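Long-range contacts in ubiquitin-conjugating enzyme E2, putative (Trypanosoma cruzi, PDB 4DS2), which probably accepts activated ubiquitin as a thioester and passes it on toward substrate proteins, as other E2 ubiquitin-conjugating enzymes do: residues A[11-16]-A[47-52]; A[40-45]-A[55-60]; A[95-100]-A[145-150]. All blocks are in the same frame, centred on the assembly; numbering follows the deposited sequence.

Interaction 1: residues A[11-16]-A[47-52]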
ATOM      1  N   LYS A  11      -4.659 -21.845   4.794  1.00 36.33           N
ATOM      2  CA  LYS A  11      -6.009 -21.562   5.263  1.00 38.59           C
ATOM      3  C   LYS A  11      -6.261 -20.045   5.356  1.00 38.98           C
ATOM      4  O   LYS A  11      -7.363 -19.554   4.988  1.00 42.30           O
ATOM      5  CB  LYS A  11      -6.265 -22.260   6.616  1.00 41.80           C
ATOM      6  CG  LYS A  11      -7.737 -22.576   6.903  1.00 44.93           C
ATOM      7  CD  LYS A  11      -8.523 -21.333   7.385  1.00 49.47           C
ATOM      8  CE  LYS A  11      -9.900 -21.105   6.740  1.00 49.42           C
ATOM      9  NZ  LYS A  11     -10.726 -20.130   7.541  1.00 50.10           N
ATOM     10  N   ARG A  12      -5.245 -19.300   5.797  1.00 37.62           N
ATOM     11  CA  ARG A  12      -5.387 -17.873   6.086  1.00 38.02           C
ATOM     12  C   ARG A  12      -5.188 -16.915   4.919  1.00 36.65           C
ATOM     13  O   ARG A  12      -5.719 -15.801   4.958  1.00 41.00           O
ATOM     14  CB  ARG A  12      -4.453 -17.477   7.215  1.00 41.28           C
ATOM     15  CG  ARG A  12      -4.980 -17.834   8.601  1.00 44.23           C
ATOM     16  CD  ARG A  12      -6.019 -16.823   9.074  1.00 46.41           C
ATOM     17  NE  ARG A  12      -5.344 -15.808   9.870  1.00 47.54           N
ATOM     18  CZ  ARG A  12      -5.060 -14.582   9.474  1.00 48.20           C
ATOM     19  NH1 ARG A  12      -5.409 -14.154   8.284  1.00 49.77           N
ATOM     20  NH2 ARG A  12      -4.435 -13.758  10.295  1.00 51.04           N
ATOM     21  N   ILE A  13      -4.416 -17.282   3.909  1.00 33.52           N
ATOM     22  CA  ILE A  13      -4.287 -16.437   2.742  1.00 32.24           C
ATOM     23  C   ILE A  13      -5.645 -16.419   2.007  1.00 34.32           C
ATOM     24  O   ILE A  13      -6.130 -15.341   1.581  1.00 33.30           O
ATOM     25  CB  ILE A  13      -3.194 -16.918   1.752  1.00 30.40           C
ATOM     26  CG1 ILE A  13      -1.781 -16.841   2.353  1.00 30.05           C
ATOM     27  CG2 ILE A  13      -3.207 -16.067   0.497  1.00 29.70           C
ATOM     28  CD1 ILE A  13      -0.688 -17.297   1.418  1.00 28.52           C
ATOM     29  N   ILE A  14      -6.211 -17.625   1.821  1.00 33.96           N
ATOM     30  CA  ILE A  14      -7.490 -17.838   1.144  1.00 33.46           C
ATOM     31  C   ILE A  14      -8.617 -17.145   1.940  1.00 36.17           C
ATOM     32  O   ILE A  14      -9.401 -16.355   1.365  1.00 34.95           O
ATOM     33  CB  ILE A  14      -7.767 -19.357   0.981  1.00 32.98           C
ATOM     34  CG1 ILE A  14      -6.796 -19.973  -0.040  1.00 32.72           C
ATOM     35  CG2 ILE A  14      -9.202 -19.613   0.568  1.00 33.50           C
ATOM     36  CD1 ILE A  14      -6.495 -21.451   0.111  1.00 33.07           C
ATOM     37  N   LYS A  15      -8.666 -17.397   3.264  1.00 39.30           N
ATOM     38  CA  LYS A  15      -9.645 -16.720   4.150  1.00 40.72           C
ATOM     39  C   LYS A  15      -9.546 -15.172   4.048  1.00 39.33           C
ATOM     40  O   LYS A  15     -10.578 -14.493   3.904  1.00 37.59           O
ATOM     41  CB  LYS A  15      -9.490 -17.177   5.600  1.00 42.92           C
ATOM     42  CG  LYS A  15     -10.575 -16.651   6.566  1.00 47.16           C
ATOM     43  CD  LYS A  15      -9.985 -15.957   7.820  1.00 49.48           C
ATOM     44  CE  LYS A  15     -11.042 -15.657   8.900  1.00 53.30           C
ATOM     45  NZ  LYS A  15     -10.566 -15.040  10.189  1.00 54.94           N
ATOM     46  N   ASP A  16      -8.322 -14.631   4.086  1.00 36.81           N
ATOM     47  CA  ASP A  16      -8.115 -13.174   3.905  1.00 37.34           C
ATOM     48  C   ASP A  16      -8.389 -12.612   2.518  1.00 36.88           C
ATOM     49  O   ASP A  16      -8.761 -11.444   2.423  1.00 38.54           O
ATOM     50  CB  ASP A  16      -6.712 -12.742   4.300  1.00 36.46           C
ATOM     51  CG  ASP A  16      -6.473 -12.847   5.789  1.00 38.28           C
ATOM     52  OD1 ASP A  16      -7.326 -13.392   6.531  1.00 39.29           O
ATOM     53  OD2 ASP A  16      -5.406 -12.392   6.234  1.00 38.76           O
ATOM     54  N   ASP A  47      -2.266 -14.073  -8.812  1.00 35.45           N
ATOM     55  CA  ASP A  47      -1.331 -14.770  -9.684  1.00 35.32           C
ATOM     56  C   ASP A  47      -0.676 -15.800  -8.769  1.00 35.25           C
ATOM     57  O   ASP A  47       0.441 -15.565  -8.273  1.00 34.13           O
ATOM     58  CB  ASP A  47      -0.295 -13.773 -10.206  1.00 35.99           C
ATOM     59  CG  ASP A  47       0.888 -14.445 -10.889  1.00 37.14           C
ATOM     60  OD1 ASP A  47       0.820 -15.641 -11.216  1.00 35.47           O
ATOM     61  OD2 ASP A  47       1.896 -13.746 -11.115  1.00 39.65           O
ATOM     62  N   THR A  48      -1.367 -16.931  -8.526  1.00 43.33           N
ATOM     63  CA  THR A  48      -1.050 -17.801  -7.395  1.00 41.50           C
ATOM     64  C   THR A  48      -1.733 -17.099  -6.276  1.00 39.41           C
ATOM     65  O   THR A  48      -1.993 -15.910  -6.404  1.00 38.18           O
ATOM     66  CB  THR A  48       0.469 -17.871  -7.187  1.00 42.42           C
ATOM     67  OG1 THR A  48       1.023 -18.764  -8.166  1.00 45.02           O
ATOM     68  CG2 THR A  48       0.813 -18.341  -5.897  1.00 41.28           C
ATOM     69  N   ILE A  49      -2.081 -17.804  -5.195  1.00 38.92           N
ATOM     70  CA  ILE A  49      -2.696 -17.130  -4.030  1.00 36.72           C
ATOM     71  C   ILE A  49      -1.699 -16.250  -3.286  1.00 35.55           C
ATOM     72  O   ILE A  49      -2.074 -15.443  -2.449  1.00 34.98           O
ATOM     73  CB  ILE A  49      -3.364 -18.107  -3.044  1.00 36.62           C
ATOM     74  CG1 ILE A  49      -2.333 -19.054  -2.391  1.00 37.66           C
ATOM     75  CG2 ILE A  49      -4.429 -18.927  -3.754  1.00 37.08           C
ATOM     76  CD1 ILE A  49      -2.853 -19.881  -1.239  1.00 36.55           C
ATOM     77  N   TYR A  50      -0.434 -16.401  -3.647  1.00 37.51           N
ATOM     78  CA  TYR A  50       0.708 -15.774  -2.986  1.00 38.27           C
ATOM     79  C   TYR A  50       1.054 -14.422  -3.536  1.00 40.04           C
ATOM     80  O   TYR A  50       1.898 -13.713  -2.975  1.00 41.72           O
ATOM     81  CB  TYR A  50       1.938 -16.687  -3.100  1.00 39.52           C
ATOM     82  CG  TYR A  50       1.738 -17.944  -2.283  1.00 39.25           C
ATOM     83  CD1 TYR A  50       2.023 -17.958  -0.914  1.00 38.49           C
ATOM     84  CD2 TYR A  50       1.165 -19.070  -2.852  1.00 39.78           C
ATOM     85  CE1 TYR A  50       1.802 -19.086  -0.164  1.00 39.31           C
ATOM     86  CE2 TYR A  50       0.929 -20.199  -2.109  1.00 41.34           C
ATOM     87  CZ  TYR A  50       1.254 -20.201  -0.770  1.00 40.62           C
ATOM     88  OH  TYR A  50       1.045 -21.334  -0.058  1.00 42.13           O
ATOM     89  N   ASN A  51       0.350 -14.034  -4.588  1.00 41.06           N
ATOM     90  CA  ASN A  51       0.614 -12.829  -5.246  1.00 40.45           C
ATOM     91  C   ASN A  51      -0.695 -12.155  -5.649  1.00 39.76           C
ATOM     92  O   ASN A  51      -1.428 -12.626  -6.531  1.00 39.33           O
ATOM     93  CB  ASN A  51       1.488 -13.162  -6.408  1.00 44.81           C
ATOM     94  CG  ASN A  51       2.475 -12.103  -6.639  1.00 48.67           C
ATOM     95  OD1 ASN A  51       2.109 -10.931  -6.861  1.00 51.86           O
ATOM     96  ND2 ASN A  51       3.744 -12.464  -6.486  1.00 51.13           N
ATOM     97  N   TRP A  52      -1.023 -11.066  -4.956  1.00 38.59           N
ATOM     98  CA  TRP A  52      -2.240 -10.335  -5.261  1.00 38.95           C
ATOM     99  C   TRP A  52      -1.870  -9.048  -5.903  1.00 38.42           C
ATOM    100  O   TRP A  52      -1.167  -8.276  -5.320  1.00 37.49           O
ATOM    101  CB  TRP A  52      -3.042 -10.011  -4.017  1.00 39.24           C
ATOM    102  CG  TRP A  52      -3.373 -11.136  -3.063  1.00 39.02           C
ATOM    103  CD1 TRP A  52      -3.112 -12.502  -3.182  1.00 39.57           C
ATOM    104  CD2 TRP A  52      -4.116 -10.995  -1.815  1.00 38.52           C
ATOM    105  NE1 TRP A  52      -3.606 -13.185  -2.108  1.00 38.73           N
ATOM    106  CE2 TRP A  52      -4.232 -12.333  -1.254  1.00 38.70           C
ATOM    107  CE3 TRP A  52      -4.687  -9.922  -1.135  1.00 38.12           C
ATOM    108  CZ2 TRP A  52      -4.885 -12.567  -0.052  1.00 38.94           C
ATOM    109  CZ3 TRP A  52      -5.344 -10.163   0.077  1.00 38.61           C
ATOM    110  CH2 TRP A  52      -5.441 -11.468   0.600  1.00 39.77           C
TER
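I13, I14 and D16, on the first turns of helix 11-27, pack against I49, Y50 and W52 at the hairpin turn entering strand 51-57, in a buried and largely apolar contact without hydrogen bonds between the two segments. I13 sends its two branches to different partners. Its CG1 stands anti to the carbonyl carbon (chi1 -65°), and CD1 beyond it lies 3.5 Å from Y50 CE1, the two side chains crossing at about a right angle. The other branch, CG2, sits beside the carbonyl of I49 and 3.9 Å from W52 NE1. I14 sets out away from the turn, yet its CG1 comes within 4.1 Å of I49 CD1. The type I turn from T48 to N51 closes the first hairpin of the UBC fold, and the N-terminal helix of that fold is applied to it here. W52 is tied back to the same turn: NE1 donates to I49 O at 2.7 Å, with an N-H...O angle of 131° and the donor tilted 32° from the carbonyl plane. Against the helix backbone the indole presents its six-membered ring, CZ2 lying 3.5 Å from I13 O, which is near the ring plane, and CH2 3.7 Å from D16 C. D16 OD2 forms a salt bridge with R12 NH1, a hydrogen bond of weak geometry, and is also bonded to Y81 OH and A120 N; Y50 OH is bonded to I8 O.

Interaction 2: residues A[40-45]-A[55-60]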
ATOM      1  N   ALA A  40      -9.363   3.932  -2.047  1.00 51.97           N
ATOM      2  CA  ALA A  40     -10.318   2.923  -2.449  1.00 50.01           C
ATOM      3  C   ALA A  40      -9.562   1.871  -3.257  1.00 48.37           C
ATOM      4  O   ALA A  40      -8.893   2.198  -4.238  1.00 47.27           O
ATOM      5  CB  ALA A  40     -11.443   3.563  -3.264  1.00 49.42           C
ATOM      6  N   ILE A  41      -9.628   0.619  -2.809  1.00 47.94           N
ATOM      7  CA  ILE A  41      -9.151  -0.519  -3.598  1.00 47.42           C
ATOM      8  C   ILE A  41     -10.367  -0.961  -4.400  1.00 48.17           C
ATOM      9  O   ILE A  41     -11.400  -1.267  -3.811  1.00 51.35           O
ATOM     10  CB  ILE A  41      -8.663  -1.705  -2.712  1.00 46.15           C
ATOM     11  CG1 ILE A  41      -7.731  -1.233  -1.576  1.00 47.30           C
ATOM     12  CG2 ILE A  41      -7.941  -2.755  -3.558  1.00 45.03           C
ATOM     13  CD1 ILE A  41      -7.380  -2.275  -0.506  1.00 44.84           C
ATOM     14  N   PHE A  42     -10.249  -0.985  -5.731  1.00 48.92           N
ATOM     15  CA  PHE A  42     -11.382  -1.285  -6.640  1.00 50.64           C
ATOM     16  C   PHE A  42     -11.196  -2.490  -7.615  1.00 51.59           C
ATOM     17  O   PHE A  42     -12.136  -2.858  -8.319  1.00 53.11           O
ATOM     18  CB  PHE A  42     -11.775  -0.033  -7.433  1.00 53.81           C
ATOM     19  CG  PHE A  42     -10.766   0.382  -8.473  1.00 54.97           C
ATOM     20  CD1 PHE A  42      -9.692   1.198  -8.135  1.00 55.06           C
ATOM     21  CD2 PHE A  42     -10.896  -0.043  -9.803  1.00 56.79           C
ATOM     22  CE1 PHE A  42      -8.745   1.572  -9.090  1.00 57.56           C
ATOM     23  CE2 PHE A  42      -9.964   0.331 -10.764  1.00 58.17           C
ATOM     24  CZ  PHE A  42      -8.886   1.137 -10.406  1.00 58.43           C
ATOM     25  N   SER A  43     -10.001  -3.088  -7.658  1.00 50.18           N
ATOM     26  CA  SER A  43      -9.782  -4.350  -8.355  1.00 48.55           C
ATOM     27  C   SER A  43      -8.747  -5.190  -7.622  1.00 47.71           C
ATOM     28  O   SER A  43      -7.730  -4.687  -7.174  1.00 51.07           O
ATOM     29  CB  SER A  43      -9.348  -4.111  -9.802  1.00 48.46           C
ATOM     30  OG  SER A  43      -8.590  -5.202 -10.290  1.00 48.88           O
ATOM     31  N   VAL A  44      -9.012  -6.486  -7.528  1.00 49.24           N
ATOM     32  CA  VAL A  44      -8.111  -7.461  -6.917  1.00 47.24           C
ATOM     33  C   VAL A  44      -8.013  -8.667  -7.840  1.00 46.40           C
ATOM     34  O   VAL A  44      -8.922  -9.475  -7.897  1.00 50.58           O
ATOM     35  CB  VAL A  44      -8.649  -7.957  -5.541  1.00 47.33           C
ATOM     36  CG1 VAL A  44      -7.752  -9.051  -4.987  1.00 45.97           C
ATOM     37  CG2 VAL A  44      -8.784  -6.822  -4.540  1.00 44.00           C
ATOM     38  N   ASP A  45      -6.936  -8.776  -8.596  1.00 46.87           N
ATOM     39  CA  ASP A  45      -6.654  -9.991  -9.392  1.00 45.51           C
ATOM     40  C   ASP A  45      -5.575 -10.786  -8.574  1.00 42.91           C
ATOM     41  O   ASP A  45      -4.967 -10.218  -7.656  1.00 41.15           O
ATOM     42  CB  ASP A  45      -6.235  -9.603 -10.851  1.00 46.43           C
ATOM     43  CG  ASP A  45      -7.435  -8.951 -11.716  1.00 51.17           C
ATOM     44  OD1 ASP A  45      -8.628  -9.332 -11.615  1.00 51.26           O
ATOM     45  OD2 ASP A  45      -7.193  -8.038 -12.530  1.00 50.60           O
ATOM     46  N   LYS A  55      -5.545  -2.746  -7.867  1.00 41.75           N
ATOM     47  CA  LYS A  55      -5.678  -1.400  -8.442  1.00 43.51           C
ATOM     48  C   LYS A  55      -6.392  -0.509  -7.437  1.00 42.64           C
ATOM     49  O   LYS A  55      -7.358  -0.912  -6.801  1.00 39.74           O
ATOM     50  CB  LYS A  55      -6.422  -1.418  -9.763  1.00 46.18           C
ATOM     51  CG  LYS A  55      -5.729  -2.254 -10.841  1.00 49.09           C
ATOM     52  CD  LYS A  55      -6.327  -2.006 -12.228  1.00 52.35           C
ATOM     53  CE  LYS A  55      -5.963  -3.047 -13.277  1.00 54.07           C
ATOM     54  NZ  LYS A  55      -6.872  -2.889 -14.449  1.00 56.04           N
ATOM     55  N   VAL A  56      -5.851   0.685  -7.248  1.00 44.01           N
ATOM     56  CA  VAL A  56      -6.219   1.536  -6.110  1.00 43.59           C
ATOM     57  C   VAL A  56      -6.344   2.966  -6.581  1.00 46.37           C
ATOM     58  O   VAL A  56      -5.665   3.372  -7.530  1.00 48.21           O
ATOM     59  CB  VAL A  56      -5.153   1.451  -4.985  1.00 42.38           C
ATOM     60  CG1 VAL A  56      -5.446   2.439  -3.875  1.00 41.25           C
ATOM     61  CG2 VAL A  56      -5.052   0.031  -4.417  1.00 42.38           C
ATOM     62  N   LYS A  57      -7.216   3.726  -5.919  1.00 49.60           N
ATOM     63  CA  LYS A  57      -7.181   5.205  -5.987  1.00 49.29           C
ATOM     64  C   LYS A  57      -6.697   5.716  -4.652  1.00 46.03           C
ATOM     65  O   LYS A  57      -7.130   5.227  -3.616  1.00 43.02           O
ATOM     66  CB  LYS A  57      -8.564   5.780  -6.272  1.00 51.48           C
ATOM     67  CG  LYS A  57      -9.162   5.330  -7.606  1.00 55.60           C
ATOM     68  CD  LYS A  57      -8.437   5.941  -8.797  1.00 57.38           C
ATOM     69  CE  LYS A  57      -8.680   5.130 -10.058  1.00 58.14           C
ATOM     70  NZ  LYS A  57     -10.079   5.245 -10.542  1.00 58.81           N
ATOM     71  N   ALA A  58      -5.790   6.685  -4.667  1.00 47.26           N
ATOM     72  CA  ALA A  58      -5.507   7.453  -3.449  1.00 46.64           C
ATOM     73  C   ALA A  58      -6.722   8.326  -3.077  1.00 48.62           C
ATOM     74  O   ALA A  58      -7.611   8.552  -3.920  1.00 49.83           O
ATOM     75  CB  ALA A  58      -4.265   8.296  -3.620  1.00 44.52           C
ATOM     76  N   PRO A  59      -6.776   8.814  -1.813  1.00 50.54           N
ATOM     77  CA  PRO A  59      -7.846   9.719  -1.364  1.00 52.59           C
ATOM     78  C   PRO A  59      -7.899  11.016  -2.193  1.00 55.62           C
ATOM     79  O   PRO A  59      -6.843  11.549  -2.548  1.00 53.82           O
ATOM     80  CB  PRO A  59      -7.421  10.065   0.074  1.00 52.01           C
ATOM     81  CG  PRO A  59      -6.457   9.017   0.483  1.00 48.69           C
ATOM     82  CD  PRO A  59      -5.731   8.681  -0.778  1.00 48.86           C
ATOM     83  N   ALA A  60      -9.110  11.522  -2.474  1.00 60.79           N
ATOM     84  CA  ALA A  60      -9.298  12.851  -3.117  1.00 62.64           C
ATOM     85  C   ALA A  60      -8.643  13.954  -2.256  1.00 66.11           C
ATOM     86  O   ALA A  60      -8.083  14.932  -2.769  1.00 65.73           O
ATOM     87  CB  ALA A  60     -10.773  13.138  -3.320  1.00 61.68           C
TER
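A40 and K57 form a hydrogen-bonded pair, and I41 and V56 a non-hydrogen-bonded one, on antiparallel strands whose local directions differ by 151°. K57 N donates to A40 O at 2.8 Å, and A40 N returns the bond to K57 O at 3.0 Å. The same A40 carbonyl oxygen also receives a CA-H...O contact from V56 CA, at 3.3 Å. Beyond I41 the register slips by one residue: F42 N donates to K55 O at 3.1 Å, and K55 N donates to S43 O at 3.0 Å, so that F42 and S43 together stand opposite K55.

At the bulge the F42 ring lies across the neighbouring strand. Its CG lies between the backbone N and the carbonyl carbon (chi1 70°), and the ring is caught between two lysine side chains. K55 CB lies over one face, 4.0 Å from the F42 ring centroid, in a CH-pi contact. From the opposite face comes K57, whose chain bends at chi2 and chi4; its NZ is 4.6 Å from the F42 ring centroid and 30° off the ring normal, an off-centre cation-pi interaction. F42 also touches T70 of the next strand. On the other surface of the sheet, I41 and V56 lie side by side and point the same way, with I41 CG1 4.1 Å from V56 CG2; there they meet I124 and L128 of helix 120-132. One face of the hairpin is therefore apolar and helix-covered, while the other is lined by A40, S43, K55 and K57. This is a classic beta bulge within the first hairpin of the antiparallel UBC sheet, where strand 40-46 forms an outer edge.

Interaction 3: residues A[95-100]-A[145-150]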
ATOM      1  N   TYR A  95       6.372   9.151  -6.290  1.00 41.94           N
ATOM      2  CA  TYR A  95       7.397   9.981  -5.676  1.00 40.87           C
ATOM      3  C   TYR A  95       7.014  10.101  -4.197  1.00 39.62           C
ATOM      4  O   TYR A  95       5.928  10.534  -3.857  1.00 38.65           O
ATOM      5  CB  TYR A  95       7.542  11.338  -6.376  1.00 42.44           C
ATOM      6  CG  TYR A  95       8.697  12.180  -5.859  1.00 42.37           C
ATOM      7  CD1 TYR A  95      10.011  11.849  -6.175  1.00 43.42           C
ATOM      8  CD2 TYR A  95       8.476  13.293  -5.024  1.00 41.52           C
ATOM      9  CE1 TYR A  95      11.077  12.607  -5.691  1.00 45.08           C
ATOM     10  CE2 TYR A  95       9.534  14.070  -4.540  1.00 42.65           C
ATOM     11  CZ  TYR A  95      10.843  13.724  -4.869  1.00 44.13           C
ATOM     12  OH  TYR A  95      11.930  14.458  -4.404  1.00 41.29           O
ATOM     13  N   SER A  96       7.921   9.671  -3.320  1.00 40.48           N
ATOM     14  CA  SER A  96       7.650   9.594  -1.894  1.00 36.60           C
ATOM     15  C   SER A  96       8.928   9.323  -1.116  1.00 36.58           C
ATOM     16  O   SER A  96       9.829   8.627  -1.620  1.00 35.80           O
ATOM     17  CB  SER A  96       6.659   8.465  -1.622  1.00 35.63           C
ATOM     18  OG  SER A  96       6.692   8.058  -0.262  1.00 36.34           O
ATOM     19  N   PRO A  97       8.989   9.835   0.139  1.00 36.72           N
ATOM     20  CA  PRO A  97      10.053   9.432   1.074  1.00 36.57           C
ATOM     21  C   PRO A  97       9.979   7.956   1.507  1.00 34.83           C
ATOM     22  O   PRO A  97      10.980   7.391   1.956  1.00 33.07           O
ATOM     23  CB  PRO A  97       9.794  10.315   2.302  1.00 37.62           C
ATOM     24  CG  PRO A  97       8.666  11.252   1.955  1.00 35.81           C
ATOM     25  CD  PRO A  97       7.959  10.667   0.801  1.00 35.37           C
ATOM     26  N   LEU A  98       8.792   7.358   1.381  1.00 33.41           N
ATOM     27  CA  LEU A  98       8.541   6.006   1.935  1.00 34.37           C
ATOM     28  C   LEU A  98       8.674   4.866   0.847  1.00 34.85           C
ATOM     29  O   LEU A  98       8.769   3.666   1.164  1.00 34.02           O
ATOM     30  CB  LEU A  98       7.196   6.003   2.719  1.00 32.11           C
ATOM     31  CG  LEU A  98       6.986   6.968   3.928  1.00 30.96           C
ATOM     32  CD1 LEU A  98       5.496   7.118   4.247  1.00 29.96           C
ATOM     33  CD2 LEU A  98       7.725   6.534   5.182  1.00 31.49           C
ATOM     34  N   VAL A  99       8.783   5.275  -0.423  1.00 35.57           N
ATOM     35  CA  VAL A  99       8.877   4.350  -1.562  1.00 35.06           C
ATOM     36  C   VAL A  99      10.177   4.550  -2.380  1.00 35.77           C
ATOM     37  O   VAL A  99      10.564   5.674  -2.674  1.00 36.60           O
ATOM     38  CB  VAL A  99       7.681   4.541  -2.524  1.00 33.97           C
ATOM     39  CG1 VAL A  99       7.709   3.461  -3.614  1.00 33.20           C
ATOM     40  CG2 VAL A  99       6.365   4.558  -1.748  1.00 32.12           C
ATOM     41  N   THR A 100      10.826   3.450  -2.755  1.00 36.45           N
ATOM     42  CA  THR A 100      12.042   3.512  -3.588  1.00 39.02           C
ATOM     43  C   THR A 100      11.693   3.636  -5.099  1.00 41.89           C
ATOM     44  O   THR A 100      10.518   3.558  -5.480  1.00 41.93           O
ATOM     45  CB  THR A 100      12.968   2.281  -3.362  1.00 38.47           C
ATOM     46  OG1 THR A 100      12.448   1.138  -4.060  1.00 38.44           O
ATOM     47  CG2 THR A 100      13.109   1.950  -1.894  1.00 37.78           C
ATOM     48  N   PRO A 145      15.561   9.280   1.014  1.00 47.40           N
ATOM     49  CA  PRO A 145      15.826  10.481   1.802  1.00 48.71           C
ATOM     50  C   PRO A 145      15.924  11.796   0.980  1.00 51.47           C
ATOM     51  O   PRO A 145      15.764  12.881   1.542  1.00 57.07           O
ATOM     52  CB  PRO A 145      17.134  10.148   2.513  1.00 49.11           C
ATOM     53  CG  PRO A 145      17.821   9.208   1.601  1.00 50.50           C
ATOM     54  CD  PRO A 145      16.756   8.443   0.868  1.00 48.98           C
ATOM     55  N   GLU A 146      16.204  11.716  -0.318  1.00 51.26           N
ATOM     56  CA  GLU A 146      16.071  12.884  -1.181  1.00 50.77           C
ATOM     57  C   GLU A 146      14.622  13.378  -1.225  1.00 46.93           C
ATOM     58  O   GLU A 146      14.383  14.582  -1.181  1.00 47.38           O
ATOM     59  CB  GLU A 146      16.572  12.587  -2.595  1.00 54.77           C
ATOM     60  CG  GLU A 146      18.078  12.797  -2.773  1.00 60.43           C
ATOM     61  CD  GLU A 146      18.844  11.563  -3.279  1.00 63.66           C
ATOM     62  OE1 GLU A 146      19.810  11.845  -4.017  1.00 65.89           O
ATOM     63  OE2 GLU A 146      18.532  10.365  -2.931  1.00 58.07           O
ATOM     64  N   ALA A 147      13.658  12.466  -1.274  1.00 42.49           N
ATOM     65  CA  ALA A 147      12.258  12.870  -1.213  1.00 42.28           C
ATOM     66  C   ALA A 147      11.876  13.480   0.169  1.00 43.12           C
ATOM     67  O   ALA A 147      11.089  14.431   0.248  1.00 42.84           O
ATOM     68  CB  ALA A 147      11.362  11.691  -1.542  1.00 41.28           C
ATOM     69  N   ARG A 148      12.443  12.950   1.253  1.00 43.68           N
ATOM     70  CA  ARG A 148      12.173  13.492   2.592  1.00 44.91           C
ATOM     71  C   ARG A 148      12.733  14.912   2.740  1.00 44.40           C
ATOM     72  O   ARG A 148      12.029  15.831   3.194  1.00 43.43           O
ATOM     73  CB  ARG A 148      12.727  12.574   3.703  1.00 45.05           C
ATOM     74  CG  ARG A 148      12.612  13.148   5.118  1.00 46.06           C
ATOM     75  CD  ARG A 148      11.165  13.396   5.561  1.00 45.70           C
ATOM     76  NE  ARG A 148      10.466  12.118   5.742  1.00 45.53           N
ATOM     77  CZ  ARG A 148       9.144  11.925   5.706  1.00 45.92           C
ATOM     78  NH1 ARG A 148       8.628  10.696   5.838  1.00 45.32           N
ATOM     79  NH2 ARG A 148       8.322  12.951   5.527  1.00 48.41           N
ATOM     80  N   HIS A 149      13.989  15.079   2.352  1.00 46.28           N
ATOM     81  CA  HIS A 149      14.631  16.392   2.369  1.00 49.40           C
ATOM     82  C   HIS A 149      13.866  17.423   1.585  1.00 46.06           C
ATOM     83  O   HIS A 149      13.712  18.549   2.017  1.00 49.50           O
ATOM     84  CB  HIS A 149      16.026  16.262   1.814  1.00 52.80           C
ATOM     85  CG  HIS A 149      16.882  17.477   2.040  1.00 58.64           C
ATOM     86  ND1 HIS A 149      16.614  18.675   1.467  1.00 60.01           N
ATOM     87  CD2 HIS A 149      18.044  17.650   2.809  1.00 61.94           C
ATOM     88  CE1 HIS A 149      17.545  19.561   1.853  1.00 62.71           C
ATOM     89  NE2 HIS A 149      18.423  18.930   2.668  1.00 64.37           N
ATOM     90  N   TYR A 150      13.358  17.028   0.439  1.00 43.66           N
ATOM     91  CA  TYR A 150      12.634  17.925  -0.418  1.00 45.54           C
ATOM     92  C   TYR A 150      11.254  18.317   0.149  1.00 48.83           C
ATOM     93  O   TYR A 150      10.857  19.498   0.077  1.00 49.52           O
ATOM     94  CB  TYR A 150      12.517  17.307  -1.809  1.00 43.37           C
ATOM     95  CG  TYR A 150      12.259  18.324  -2.894  1.00 43.36           C
ATOM     96  CD1 TYR A 150      13.239  19.260  -3.272  1.00 43.52           C
ATOM     97  CD2 TYR A 150      11.022  18.353  -3.556  1.00 42.02           C
ATOM     98  CE1 TYR A 150      12.982  20.190  -4.280  1.00 43.73           C
ATOM     99  CE2 TYR A 150      10.758  19.276  -4.558  1.00 41.02           C
ATOM    100  CZ  TYR A 150      11.724  20.193  -4.914  1.00 42.12           C
ATOM    101  OH  TYR A 150      11.418  21.092  -5.919  1.00 43.19           O
TER
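The Y95 ring lies with one face over A147 CB, which is 3.9 Å from Y95 CZ, where the loop after strand 87-90 meets helix 145-153. In the UBC fold this helix belongs to the C-terminal part, and the loop leads into the region that in E2 enzymes carries the active-site cysteine. Y95 CG is anti to the backbone N (chi1 -174°), and the ring beyond it sets OH against the helix, 3.6 Å from A147 CA and close to Y150 CB; the two tyrosine side chains cross at about a right angle. Both also engage R161, which is hydrogen-bonded to Y95 OH and in a cation-pi contact with Y150.

A147 CB itself is lodged against the loop backbone, 3.4 Å from S96 C. Across A147 from the Y95 ring, P97 crosses R148 at about a right angle, CB lying over one face of the guanidinium toward its rim, 3.7 Å from R148 NH1. L98 CD2 approaches the same group at its edge. A salt bridge to D142 and a bond to Y135 O hold the guanidinium in place. The loop's own bend is an ST turn, in which L98 N donates to S96 OG at 2.8 Å.

Interactions 1 and 2 share strand 51-57 and touch where W52 CB packs near D45 O: one secures the turn end of the first hairpin to helix 11-27, the other pairs its strands further along. Interaction 3 stands apart, its centre about 31 Å from that of interaction 1 and on the opposite side of the chain's centre. Interactions 1 and 3 are mostly buried and joined by side-chain packing, with no hydrogen bond between their segments. Interaction 2 is only partly buried and rests on backbone hydrogen bonds. Aromatic environments differ accordingly: W52 and Y95 pack against helices, whereas F42 sits between lysines on the more open face of the sheet.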